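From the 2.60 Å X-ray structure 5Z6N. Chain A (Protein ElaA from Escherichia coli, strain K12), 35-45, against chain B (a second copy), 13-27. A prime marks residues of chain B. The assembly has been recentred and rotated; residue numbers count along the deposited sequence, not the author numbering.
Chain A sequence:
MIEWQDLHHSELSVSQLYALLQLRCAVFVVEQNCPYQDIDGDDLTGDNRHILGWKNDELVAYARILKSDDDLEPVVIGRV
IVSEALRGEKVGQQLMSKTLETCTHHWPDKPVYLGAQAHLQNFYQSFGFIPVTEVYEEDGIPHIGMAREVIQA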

ATOM      1  N   PRO A  35       8.090  -9.709  -2.366  1.00 32.48           N
ATOM      2  CA  PRO A  35       8.236  -8.502  -1.534  1.00 35.31           C
ATOM      3  C   PRO A  35       8.846  -7.342  -2.321  1.00 32.89           C
ATOM      4  O   PRO A  35      10.021  -6.990  -2.198  1.00 31.69           O
ATOM      5  CB  PRO A  35       9.157  -8.982  -0.411  1.00 38.93           C
ATOM      6  CG  PRO A  35       9.973 -10.120  -1.040  1.00 38.88           C
ATOM      7  CD  PRO A  35       9.319 -10.518  -2.349  1.00 35.00           C
ATOM      8  N   TYR A  36       8.026  -6.733  -3.166  1.00 34.92           N
ATOM      9  CA  TYR A  36       8.462  -5.645  -4.028  1.00 30.24           C
ATOM     10  C   TYR A  36       7.677  -4.381  -3.690  1.00 28.33           C
ATOM     11  O   TYR A  36       6.759  -4.391  -2.864  1.00 23.53           O
ATOM     12  CB  TYR A  36       8.312  -6.025  -5.508  1.00 26.74           C
ATOM     13  CG  TYR A  36       6.933  -5.786  -6.084  1.00 30.08           C
ATOM     14  CD1 TYR A  36       5.857  -6.586  -5.720  1.00 16.78           C
ATOM     15  CD2 TYR A  36       6.711  -4.766  -7.001  1.00 29.58           C
ATOM     16  CE1 TYR A  36       4.599  -6.370  -6.247  1.00 20.30           C
ATOM     17  CE2 TYR A  36       5.455  -4.544  -7.533  1.00 24.41           C
ATOM     18  CZ  TYR A  36       4.403  -5.347  -7.152  1.00 21.55           C
ATOM     19  OH  TYR A  36       3.151  -5.126  -7.680  1.00 24.00           O
ATOM     20  N   GLN A  37       8.061  -3.283  -4.338  1.00 27.58           N
ATOM     21  CA  GLN A  37       7.471  -1.967  -4.099  1.00 28.27           C
ATOM     22  C   GLN A  37       6.312  -1.778  -5.072  1.00 27.05           C
ATOM     23  O   GLN A  37       6.471  -1.238  -6.166  1.00 23.40           O
ATOM     24  CB  GLN A  37       8.528  -0.879  -4.255  1.00 35.82           C
ATOM     25  CG  GLN A  37       8.019   0.543  -4.091  1.00 42.88           C
ATOM     26  CD  GLN A  37       7.317   0.758  -2.768  1.00 49.02           C
ATOM     27  OE1 GLN A  37       6.092   0.683  -2.681  1.00 53.04           O
ATOM     28  NE2 GLN A  37       8.093   1.022  -1.724  1.00 46.72           N
ATOM     29  N   ASP A  38       5.124  -2.238  -4.667  1.00 30.64           N
ATOM     30  CA  ASP A  38       3.941  -2.071  -5.509  1.00 29.75           C
ATOM     31  C   ASP A  38       3.543  -0.605  -5.611  1.00 29.40           C
ATOM     32  O   ASP A  38       3.189  -0.122  -6.693  1.00 28.27           O
ATOM     33  CB  ASP A  38       2.780  -2.902  -4.961  1.00 30.65           C
ATOM     34  CG  ASP A  38       1.456  -2.564  -5.625  1.00 36.60           C
ATOM     35  OD1 ASP A  38       1.236  -2.991  -6.778  1.00 44.51           O
ATOM     36  OD2 ASP A  38       0.633  -1.866  -4.995  1.00 31.86           O
ATOM     37  N   ILE A  39       3.599   0.115  -4.495  1.00 28.76           N
ATOM     38  CA  ILE A  39       3.268   1.532  -4.459  1.00 28.64           C
ATOM     39  C   ILE A  39       4.536   2.194  -4.987  1.00 34.76           C
ATOM     40  O   ILE A  39       5.474   2.469  -4.229  1.00 36.93           O
ATOM     41  CB  ILE A  39       2.899   1.953  -3.026  1.00 24.65           C
ATOM     42  CG1 ILE A  39       1.939   0.927  -2.423  1.00 22.81           C
ATOM     43  CG2 ILE A  39       2.220   3.290  -3.019  1.00 25.28           C
ATOM     44  CD1 ILE A  39       1.958   0.873  -0.919  1.00 22.04           C
ATOM     45  N   ASP A  40       4.568   2.457  -6.297  1.00 34.40           N
ATOM     46  CA  ASP A  40       5.805   2.706  -7.028  1.00 31.93           C
ATOM     47  C   ASP A  40       5.860   4.139  -7.549  1.00 31.56           C
ATOM     48  O   ASP A  40       6.802   4.484  -8.270  1.00 34.19           O
ATOM     49  CB  ASP A  40       6.034   1.727  -8.183  1.00 31.16           C
ATOM     50  CG  ASP A  40       5.021   1.894  -9.306  1.00 30.60           C
ATOM     51  OD1 ASP A  40       3.957   2.508  -9.075  1.00 33.59           O
ATOM     52  OD2 ASP A  40       5.286   1.401 -10.422  1.00 27.45           O
ATOM     53  N   GLY A  41       4.885   4.977  -7.213  1.00 31.60           N
ATOM     54  CA  GLY A  41       4.912   6.357  -7.657  1.00 34.02           C
ATOM     55  C   GLY A  41       4.396   6.600  -9.056  1.00 37.43           C
ATOM     56  O   GLY A  41       4.649   7.674  -9.613  1.00 36.59           O
ATOM     57  N   ASP A  42       3.681   5.642  -9.641  1.00 38.59           N
ATOM     58  CA  ASP A  42       3.116   5.775 -10.979  1.00 44.17           C
ATOM     59  C   ASP A  42       1.612   6.008 -10.976  1.00 43.92           C
ATOM     60  O   ASP A  42       1.021   6.152 -12.049  1.00 45.56           O
ATOM     61  CB  ASP A  42       3.420   4.525 -11.811  1.00 47.77           C
ATOM     62  CG  ASP A  42       4.778   4.578 -12.474  1.00 51.72           C
ATOM     63  OD1 ASP A  42       5.213   5.688 -12.850  1.00 53.28           O
ATOM     64  OD2 ASP A  42       5.404   3.507 -12.631  1.00 52.06           O
ATOM     65  N   ASP A  43       0.981   6.051  -9.804  1.00 42.81           N
ATOM     66  CA  ASP A  43      -0.473   6.026  -9.737  1.00 39.54           C
ATOM     67  C   ASP A  43      -1.103   7.408  -9.878  1.00 35.97           C
ATOM     68  O   ASP A  43      -2.184   7.535 -10.462  1.00 24.90           O
ATOM     69  CB  ASP A  43      -0.914   5.382  -8.419  1.00 35.66           C
ATOM     70  CG  ASP A  43      -0.382   3.975  -8.253  1.00 38.34           C
ATOM     71  OD1 ASP A  43      -0.603   3.142  -9.156  1.00 39.53           O
ATOM     72  OD2 ASP A  43       0.272   3.704  -7.227  1.00 43.07           O
ATOM     73  N   LEU A  44      -0.447   8.451  -9.369  1.00 32.32           N
ATOM     74  CA  LEU A  44      -1.065   9.770  -9.302  1.00 31.27           C
ATOM     75  C   LEU A  44      -0.248  10.808 -10.054  1.00 33.32           C
ATOM     76  O   LEU A  44       0.213  11.791  -9.463  1.00 31.57           O
ATOM     77  CB  LEU A  44      -1.236  10.222  -7.852  1.00 30.39           C
ATOM     78  CG  LEU A  44      -1.885   9.310  -6.817  1.00 32.92           C
ATOM     79  CD1 LEU A  44      -0.938   8.226  -6.381  1.00 34.74           C
ATOM     80  CD2 LEU A  44      -2.260  10.151  -5.634  1.00 35.12           C
ATOM     81  N   THR A  45      -0.070  10.609 -11.356  1.00 35.72           N
ATOM     82  CA  THR A  45       0.706  11.534 -12.163  1.00 35.65           C
ATOM     83  C   THR A  45       0.235  11.449 -13.606  1.00 28.54           C
ATOM     84  O   THR A  45      -0.288  10.424 -14.050  1.00 26.88           O
ATOM     85  CB  THR A  45       2.206  11.238 -12.067  1.00 43.06           C
ATOM     86  OG1 THR A  45       2.947  12.310 -12.661  1.00 50.03           O
ATOM     87  CG2 THR A  45       2.541   9.930 -12.776  1.00 45.18           C
TER
ATOM     88  N   SER B  13      -5.584  13.413   3.135  1.00 29.30           N
ATOM     89  CA  SER B  13      -5.869  13.594   1.722  1.00 36.03           C
ATOM     90  C   SER B  13      -5.370  12.376   0.949  1.00 40.00           C
ATOM     91  O   SER B  13      -4.767  11.454   1.506  1.00 38.64           O
ATOM     92  CB  SER B  13      -5.230  14.877   1.193  1.00 31.04           C
ATOM     93  OG  SER B  13      -4.060  14.590   0.444  1.00 22.35           O
ATOM     94  N   VAL B  14      -5.621  12.374  -0.361  1.00 39.38           N
ATOM     95  CA  VAL B  14      -5.217  11.243  -1.190  1.00 31.13           C
ATOM     96  C   VAL B  14      -3.696  11.118  -1.232  1.00 28.13           C
ATOM     97  O   VAL B  14      -3.149  10.011  -1.144  1.00 32.10           O
ATOM     98  CB  VAL B  14      -5.831  11.378  -2.596  1.00 29.88           C
ATOM     99  CG1 VAL B  14      -4.981  10.696  -3.623  1.00 16.97           C
ATOM    100  CG2 VAL B  14      -7.214  10.771  -2.609  1.00 31.90           C
ATOM    101  N   SER B  15      -2.986  12.246  -1.335  1.00 25.42           N
ATOM    102  CA  SER B  15      -1.529  12.194  -1.401  1.00 26.49           C
ATOM    103  C   SER B  15      -0.903  11.902  -0.042  1.00 27.62           C
ATOM    104  O   SER B  15       0.204  11.355   0.022  1.00 28.14           O
ATOM    105  CB  SER B  15      -0.974  13.504  -1.962  1.00 31.89           C
ATOM    106  OG  SER B  15      -1.190  14.576  -1.063  1.00 40.46           O
ATOM    107  N   GLN B  16      -1.584  12.262   1.048  1.00 25.72           N
ATOM    108  CA  GLN B  16      -1.079  11.910   2.372  1.00 24.44           C
ATOM    109  C   GLN B  16      -1.201  10.412   2.627  1.00 24.43           C
ATOM    110  O   GLN B  16      -0.299   9.800   3.212  1.00 25.16           O
ATOM    111  CB  GLN B  16      -1.820  12.705   3.444  1.00 20.72           C
ATOM    112  CG  GLN B  16      -1.357  14.146   3.570  1.00 19.32           C
ATOM    113  CD  GLN B  16      -2.102  14.898   4.652  1.00 18.70           C
ATOM    114  OE1 GLN B  16      -3.311  14.741   4.809  1.00 24.18           O
ATOM    115  NE2 GLN B  16      -1.382  15.716   5.409  1.00 16.77           N
ATOM    116  N   LEU B  17      -2.310   9.804   2.196  1.00 21.58           N
ATOM    117  CA  LEU B  17      -2.460   8.358   2.324  1.00 22.99           C
ATOM    118  C   LEU B  17      -1.447   7.625   1.457  1.00 26.62           C
ATOM    119  O   LEU B  17      -0.824   6.651   1.896  1.00 26.65           O
ATOM    120  CB  LEU B  17      -3.880   7.937   1.949  1.00 25.67           C
ATOM    121  CG  LEU B  17      -4.062   6.419   1.917  1.00 22.27           C
ATOM    122  CD1 LEU B  17      -3.772   5.829   3.289  1.00 20.00           C
ATOM    123  CD2 LEU B  17      -5.451   6.032   1.432  1.00 26.69           C
ATOM    124  N   TYR B  18      -1.272   8.081   0.213  1.00 30.54           N
ATOM    125  CA  TYR B  18      -0.323   7.433  -0.684  1.00 31.11           C
ATOM    126  C   TYR B  18       1.084   7.431  -0.105  1.00 32.07           C
ATOM    127  O   TYR B  18       1.818   6.444  -0.238  1.00 31.08           O
ATOM    128  CB  TYR B  18      -0.323   8.125  -2.045  1.00 24.69           C
ATOM    129  CG  TYR B  18       0.329   7.288  -3.117  1.00 34.07           C
ATOM    130  CD1 TYR B  18      -0.363   6.247  -3.715  1.00 40.13           C
ATOM    131  CD2 TYR B  18       1.642   7.519  -3.512  1.00 38.45           C
ATOM    132  CE1 TYR B  18       0.220   5.471  -4.694  1.00 43.65           C
ATOM    133  CE2 TYR B  18       2.239   6.743  -4.491  1.00 43.74           C
ATOM    134  CZ  TYR B  18       1.520   5.723  -5.083  1.00 45.29           C
ATOM    135  OH  TYR B  18       2.099   4.939  -6.056  1.00 43.02           O
ATOM    136  N   ALA B  19       1.474   8.529   0.545  1.00 33.28           N
ATOM    137  CA  ALA B  19       2.847   8.672   1.014  1.00 31.56           C
ATOM    138  C   ALA B  19       3.166   7.717   2.158  1.00 23.26           C
ATOM    139  O   ALA B  19       4.301   7.236   2.259  1.00 15.36           O
ATOM    140  CB  ALA B  19       3.101  10.119   1.437  1.00 13.70           C
ATOM    141  N   LEU B  20       2.193   7.421   3.022  1.00 21.18           N
ATOM    142  CA  LEU B  20       2.497   6.621   4.202  1.00 22.21           C
ATOM    143  C   LEU B  20       2.397   5.123   3.949  1.00 22.26           C
ATOM    144  O   LEU B  20       3.136   4.352   4.570  1.00 15.41           O
ATOM    145  CB  LEU B  20       1.598   7.031   5.376  1.00 21.92           C
ATOM    146  CG  LEU B  20       0.078   6.922   5.284  1.00 24.07           C
ATOM    147  CD1 LEU B  20      -0.403   5.563   5.776  1.00 22.81           C
ATOM    148  CD2 LEU B  20      -0.558   8.039   6.091  1.00 22.76           C
ATOM    149  N   LEU B  21       1.511   4.688   3.051  1.00 24.16           N
ATOM    150  CA  LEU B  21       1.514   3.281   2.664  1.00 26.22           C
ATOM    151  C   LEU B  21       2.732   2.954   1.807  1.00 23.75           C
ATOM    152  O   LEU B  21       3.305   1.863   1.919  1.00 26.61           O
ATOM    153  CB  LEU B  21       0.225   2.931   1.923  1.00 30.08           C
ATOM    154  CG  LEU B  21      -1.089   3.180   2.663  1.00 27.92           C
ATOM    155  CD1 LEU B  21      -2.261   3.018   1.711  1.00 33.69           C
ATOM    156  CD2 LEU B  21      -1.218   2.238   3.842  1.00 23.33           C
ATOM    157  N   GLN B  22       3.140   3.892   0.948  1.00 16.34           N
ATOM    158  CA  GLN B  22       4.327   3.690   0.123  1.00 16.28           C
ATOM    159  C   GLN B  22       5.580   3.588   0.977  1.00 18.03           C
ATOM    160  O   GLN B  22       6.482   2.794   0.683  1.00 22.60           O
ATOM    161  CB  GLN B  22       4.451   4.833  -0.885  1.00 19.15           C
ATOM    162  CG  GLN B  22       5.850   5.096  -1.395  1.00 18.98           C
ATOM    163  CD  GLN B  22       5.913   6.323  -2.298  1.00 24.14           C
ATOM    164  OE1 GLN B  22       5.742   6.217  -3.508  1.00 31.52           O
ATOM    165  NE2 GLN B  22       6.154   7.486  -1.714  1.00 19.52           N
ATOM    166  N   LEU B  23       5.657   4.389   2.037  1.00 22.55           N
ATOM    167  CA  LEU B  23       6.778   4.310   2.964  1.00 24.06           C
ATOM    168  C   LEU B  23       6.674   3.082   3.862  1.00 23.70           C
ATOM    169  O   LEU B  23       7.697   2.471   4.192  1.00 17.75           O
ATOM    170  CB  LEU B  23       6.842   5.605   3.779  1.00 24.70           C
ATOM    171  CG  LEU B  23       7.996   5.940   4.720  1.00 29.15           C
ATOM    172  CD1 LEU B  23       7.691   5.402   6.097  1.00 28.69           C
ATOM    173  CD2 LEU B  23       9.330   5.412   4.200  1.00 13.49           C
ATOM    174  N   ARG B  24       5.453   2.693   4.239  1.00 24.61           N
ATOM    175  CA  ARG B  24       5.267   1.453   4.986  1.00 23.66           C
ATOM    176  C   ARG B  24       5.649   0.248   4.140  1.00 28.72           C
ATOM    177  O   ARG B  24       6.324  -0.673   4.618  1.00 30.63           O
ATOM    178  CB  ARG B  24       3.821   1.337   5.466  1.00 23.37           C
ATOM    179  CG  ARG B  24       3.549   1.987   6.812  1.00 22.87           C
ATOM    180  CD  ARG B  24       2.110   2.443   6.907  1.00 11.18           C
ATOM    181  NE  ARG B  24       1.181   1.317   6.869  1.00 11.22           N
ATOM    182  CZ  ARG B  24      -0.112   1.411   7.158  1.00 11.26           C
ATOM    183  NH1 ARG B  24      -0.887   0.338   7.097  1.00 14.80           N
ATOM    184  NH2 ARG B  24      -0.633   2.576   7.514  1.00 11.25           N
ATOM    185  N   CYS B  25       5.214   0.232   2.879  1.00 30.46           N
ATOM    186  CA  CYS B  25       5.613  -0.829   1.963  1.00 29.80           C
ATOM    187  C   CYS B  25       7.130  -0.876   1.812  1.00 28.59           C
ATOM    188  O   CYS B  25       7.742  -1.949   1.862  1.00 27.88           O
ATOM    189  CB  CYS B  25       4.940  -0.617   0.604  1.00 30.36           C
ATOM    190  SG  CYS B  25       5.111  -1.989  -0.555  1.00 31.61           S
ATOM    191  N   ALA B  26       7.752   0.296   1.653  1.00 26.63           N
ATOM    192  CA  ALA B  26       9.191   0.359   1.419  1.00 27.32           C
ATOM    193  C   ALA B  26       9.991  -0.193   2.594  1.00 27.08           C
ATOM    194  O   ALA B  26      11.124  -0.652   2.412  1.00 14.80           O
ATOM    195  CB  ALA B  26       9.606   1.801   1.134  1.00 24.12           C
ATOM    196  N   VAL B  27       9.425  -0.166   3.797  1.00 25.64           N
ATOM    197  CA  VAL B  27      10.167  -0.563   4.988  1.00 25.23           C
ATOM    198  C   VAL B  27       9.787  -1.938   5.520  1.00 24.76           C
ATOM    199  O   VAL B  27      10.661  -2.755   5.839  1.00 18.66           O
ATOM    200  CB  VAL B  27       9.948   0.449   6.127  1.00 21.86           C
ATOM    201  CG1 VAL B  27      10.477  -0.110   7.432  1.00 26.84           C
ATOM    202  CG2 VAL B  27      10.624   1.772   5.791  1.00 18.22           C
TER

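How do the two backbones lie against each other? Chain A runs through this contact as an irregular loop, with no helix or strand of its own, while chain B offers one side of a helix that begins at Val14′. The loop travels against the direction of the helix: Gln37 lies nearest Ala26′, with 6.2 Å between their CA atoms, Ile39 nearest Gln22′, at 5.2 Å from CA to CA, and Leu44 nearest Ser15′, at 8.3 Å from CA to CA. The helical residues whose CA-to-CB bonds point toward the loop are Val14′, Tyr18′ and Cys25′; the spacing of four between the first two, and of seven from Tyr18′ to Cys25′, keeps them on the same side of the helix. Together the two stretches bury 554 Å².

What holds the apolar part together? The ring of Tyr18′ is clamped between two aliphatic side chains of the loop. CG2 of Ile39 sits over one face, 3.6 Å from the centroid of the Tyr18′ ring, and CD1 of Leu44 covers the opposite face, 3.4 Å from that same centroid and closer to the ring normal. Both are CH-pi contacts, in which slightly positive methyl hydrogens meet the electron-rich face of an aromatic ring. Each residue also reaches past the ring. Leu44 CD2 packs on Val14′ CG1 at 3.4 Å, one turn nearer the start of the helix, whereas Ile39 CD1 extends the other way, 3.9 Å from Leu21′ CB and 3.7 Å from Cys25′ CB.

How is the tyrosine hydroxyl satisfied in the middle of this packing? With both faces of the ring covered, polar partners approach at its edge. The Tyr18′ OH donates to Asp43 OD2 in a very short hydrogen bond of 2.5 Å, and it accepts one from the backbone, Gly41 N to Tyr18′ OH, at 3.0 Å. One oxygen thus acts as both donor and acceptor, tying together two points of the loop. Gly41 has phi/psi of 82/16, where a CB would be jammed against the carbonyl oxygen of Asp40, so the turn itself calls for glycine. Just beyond, the loop is braced from within by a hydrogen bond from Asp42 N to Asp40 OD1, 3.2 Å long.

What joins the chains at the other end of the contact? Here the pairing is looser. The CA-to-CB bond of Gln37 points sideways, but the end of its side chain comes nearer the helix, where NE2 gives a weak hydrogen bond to Gln22′ O at 3.4 Å. That carbonyl already accepts the helical bond from Ala26′ N, at 3.0 Å between Ala26′ N and Gln22′ O, so the glutamine adds a second donor. NE2 of Gln37 also lies 3.3 Å from Ala26′ CB, a close packing contact. Beside it, Cys25′ SG approaches the loop backbone, 3.7 Å from Tyr36 O.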